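PDB 5NFI: minor fimbrium anchoring subunit Mfa2 from Porphyromonas gingivalis, which attaches the minor (Mfa1) fimbriae to the bacterial outer membrane through its interaction with Mfa1 and regulates fimbrial length. Local coordinates for residues T110-T116 with A137-T143. Numbering follows the deposited sequence.
Sequences TTLWYAT and ANLREYT
Run residues 110-116 fully extended and set 137-143 antiparallel beside them, Tyr114 facing Arg140. This is a hydrogen-bonded pair: Tyr114 N to Arg140 O is 2.9 Å, Arg140 N to Tyr114 O 2.8 Å. One step along, Trp113 and Glu141 form a non-hydrogen-bonded pair with CA atoms 4.5 Å apart. Trp113 (chi1 m) lays its six-membered ring under Glu141, whose CB sits 3.8 Å from that ring's centroid in a CH-pi contact. On the other face Tyr114 (chi1 t) puts its CB over the Tyr142 ring, 4.0 Å from the centroid; Tyr114 OH shares a 2.5 Å hydrogen bond with Thr116 OG1, and Tyr142 OH hydrogen-bonds Gly174 O. Past the ladder, Tyr142 N still donates to Leu112 O (2.8 Å), but Tyr142 drops to a psi of -26°, and Thr143 OG1 accepts from Leu112 N (3.1 Å) while donating to Glu141 OE2 (2.7 Å), which also forms a salt bridge with Arg145. Strand 64-72 pairs with 113-116 on its far side, and Tyr10 of strand 3-10 makes backbone hydrogen bonds to Ala137 and Leu139, so the two segments form an interior antiparallel pairing of a mixed beta-sheet, consistent with the transthyretin-like fold of fimbrillin-type proteins.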
loop_
_atom_site.group_PDB
_atom_site.type_symbol
_atom_site.label_atom_id
_atom_site.label_comp_id
_atom_site.label_asym_id
_atom_site.label_seq_id
_atom_site.Cartn_x
_atom_site.Cartn_y
_atom_site.Cartn_z
ATOM N N THR A 110 -3.386 -10.430 -2.752
ATOM C CA THR A 110 -3.728 -9.940 -1.425
ATOM C C THR A 110 -4.037 -8.448 -1.429
ATOM O O THR A 110 -3.448 -7.679 -2.171
ATOM C CB THR A 110 -2.597 -10.181 -0.410
ATOM O OG1 THR A 110 -1.656 -9.101 -0.475
ATOM C CG2 THR A 110 -1.897 -11.503 -0.669
ATOM N N THR A 111 -4.949 -8.031 -0.571
ATOM C CA THR A 111 -5.215 -6.615 -0.379
ATOM C C THR A 111 -4.757 -6.226 1.002
ATOM O O THR A 111 -4.813 -7.041 1.922
ATOM C CB THR A 111 -6.690 -6.295 -0.541
ATOM O OG1 THR A 111 -7.472 -7.338 0.067
ATOM C CG2 THR A 111 -7.030 -6.219 -2.016
ATOM N N LEU A 112 -4.268 -5.004 1.149
ATOM C CA LEU A 112 -3.902 -4.515 2.463
ATOM C C LEU A 112 -4.542 -3.174 2.661
ATOM O O LEU A 112 -4.472 -2.318 1.775
ATOM C CB LEU A 112 -2.394 -4.401 2.614
ATOM C CG LEU A 112 -1.953 -3.898 3.991
ATOM C CD1 LEU A 112 -2.063 -5.018 4.997
ATOM C CD2 LEU A 112 -0.539 -3.326 3.950
ATOM N N TRP A 113 -5.160 -2.970 3.818
ATOM C CA TRP A 113 -5.974 -1.766 3.996
ATOM C C TRP A 113 -5.655 -0.981 5.257
ATOM O O TRP A 113 -5.358 -1.568 6.291
ATOM C CB TRP A 113 -7.447 -2.138 4.025
ATOM C CG TRP A 113 -7.924 -2.866 2.820
ATOM C CD1 TRP A 113 -7.719 -4.182 2.519
ATOM C CD2 TRP A 113 -8.726 -2.328 1.766
ATOM N NE1 TRP A 113 -8.333 -4.490 1.331
ATOM C CE2 TRP A 113 -8.962 -3.370 0.851
ATOM C CE3 TRP A 113 -9.254 -1.063 1.500
ATOM C CZ2 TRP A 113 -9.708 -3.188 -0.304
ATOM C CZ3 TRP A 113 -9.994 -0.886 0.364
ATOM C CH2 TRP A 113 -10.214 -1.941 -0.531
ATOM N N TYR A 114 -5.742 0.345 5.180
ATOM C CA TYR A 114 -5.569 1.164 6.368
ATOM C C TYR A 114 -6.677 2.209 6.573
ATOM O O TYR A 114 -7.199 2.776 5.629
ATOM C CB TYR A 114 -4.216 1.873 6.350
ATOM C CG TYR A 114 -4.079 2.752 7.564
ATOM C CD1 TYR A 114 -3.935 2.191 8.838
ATOM C CD2 TYR A 114 -4.168 4.126 7.462
ATOM C CE1 TYR A 114 -3.851 2.984 9.968
ATOM C CE2 TYR A 114 -4.085 4.923 8.582
ATOM C CZ TYR A 114 -3.931 4.348 9.831
ATOM O OH TYR A 114 -3.837 5.147 10.943
ATOM N N ALA A 115 -7.037 2.462 7.822
ATOM C CA ALA A 115 -7.926 3.577 8.112
ATOM C C ALA A 115 -7.481 4.333 9.360
ATOM O O ALA A 115 -6.969 3.736 10.315
ATOM C CB ALA A 115 -9.357 3.091 8.276
ATOM N N THR A 116 -7.661 5.648 9.343
ATOM C CA THR A 116 -7.587 6.428 10.569
ATOM C C THR A 116 -8.979 6.960 10.832
ATOM O O THR A 116 -9.598 7.548 9.950
ATOM C CB THR A 116 -6.593 7.598 10.486
ATOM O OG1 THR A 116 -5.269 7.103 10.208
ATOM C CG2 THR A 116 -6.574 8.364 11.797
ATOM N N ALA A 137 -14.635 4.841 10.097
ATOM C CA ALA A 137 -13.268 4.914 9.580
ATOM C C ALA A 137 -13.203 4.520 8.104
ATOM O O ALA A 137 -13.840 3.558 7.691
ATOM C CB ALA A 137 -12.353 4.031 10.399
ATOM N N ASN A 138 -12.426 5.263 7.316
ATOM C CA ASN A 138 -12.313 5.021 5.873
ATOM C C ASN A 138 -11.083 4.179 5.514
ATOM O O ASN A 138 -9.939 4.632 5.628
ATOM C CB ASN A 138 -12.274 6.347 5.116
ATOM C CG ASN A 138 -12.329 6.172 3.590
ATOM O OD1 ASN A 138 -12.182 5.067 3.061
ATOM N ND2 ASN A 138 -12.534 7.277 2.883
ATOM N N LEU A 139 -11.332 2.950 5.080
ATOM C CA LEU A 139 -10.257 2.057 4.709
ATOM C C LEU A 139 -9.824 2.389 3.297
ATOM O O LEU A 139 -10.637 2.353 2.361
ATOM C CB LEU A 139 -10.689 0.594 4.806
ATOM C CG LEU A 139 -10.939 0.045 6.211
ATOM C CD1 LEU A 139 -11.903 -1.119 6.147
ATOM C CD2 LEU A 139 -9.629 -0.391 6.848
ATOM N N ARG A 140 -8.545 2.746 3.173
ATOM C CA ARG A 140 -7.885 2.980 1.911
ATOM C C ARG A 140 -6.979 1.802 1.603
ATOM O O ARG A 140 -6.235 1.341 2.475
ATOM C CB ARG A 140 -7.073 4.271 1.966
ATOM C CG ARG A 140 -6.175 4.510 0.756
ATOM C CD ARG A 140 -6.931 4.890 -0.521
ATOM N NE ARG A 140 -5.968 5.055 -1.605
ATOM C CZ ARG A 140 -6.025 4.420 -2.775
ATOM N NH1 ARG A 140 -7.037 3.608 -3.054
ATOM N NH2 ARG A 140 -5.077 4.613 -3.677
ATOM N N GLU A 141 -7.040 1.308 0.370
ATOM C CA GLU A 141 -6.178 0.206 -0.037
ATOM C C GLU A 141 -4.762 0.698 -0.264
ATOM O O GLU A 141 -4.560 1.719 -0.916
ATOM C CB GLU A 141 -6.699 -0.483 -1.299
ATOM C CG GLU A 141 -5.873 -1.706 -1.636
ATOM C CD GLU A 141 -6.316 -2.402 -2.897
ATOM O OE1 GLU A 141 -7.342 -1.961 -3.478
ATOM O OE2 GLU A 141 -5.640 -3.392 -3.289
ATOM N N TYR A 142 -3.800 -0.050 0.279
ATOM C CA TYR A 142 -2.380 0.278 0.222
ATOM C C TYR A 142 -1.632 -0.587 -0.796
ATOM O O TYR A 142 -0.577 -0.188 -1.280
ATOM C CB TYR A 142 -1.722 0.084 1.586
ATOM C CG TYR A 142 -1.714 1.293 2.491
ATOM C CD1 TYR A 142 -2.610 2.343 2.312
ATOM C CD2 TYR A 142 -0.793 1.386 3.529
ATOM C CE1 TYR A 142 -2.585 3.444 3.140
ATOM C CE2 TYR A 142 -0.762 2.478 4.354
ATOM C CZ TYR A 142 -1.655 3.502 4.160
ATOM O OH TYR A 142 -1.609 4.593 5.001
ATOM N N THR A 143 -2.154 -1.789 -1.071
ATOM C CA THR A 143 -1.625 -2.602 -2.158
ATOM C C THR A 143 -1.911 -1.947 -3.521
ATOM O O THR A 143 -2.924 -1.247 -3.721
ATOM C CB THR A 143 -2.201 -4.026 -2.180
ATOM O OG1 THR A 143 -3.534 -4.009 -1.665
ATOM C CG2 THR A 143 -1.336 -5.003 -1.388
HETATM O O HOH W 1 -8.699 7.275 7.147
#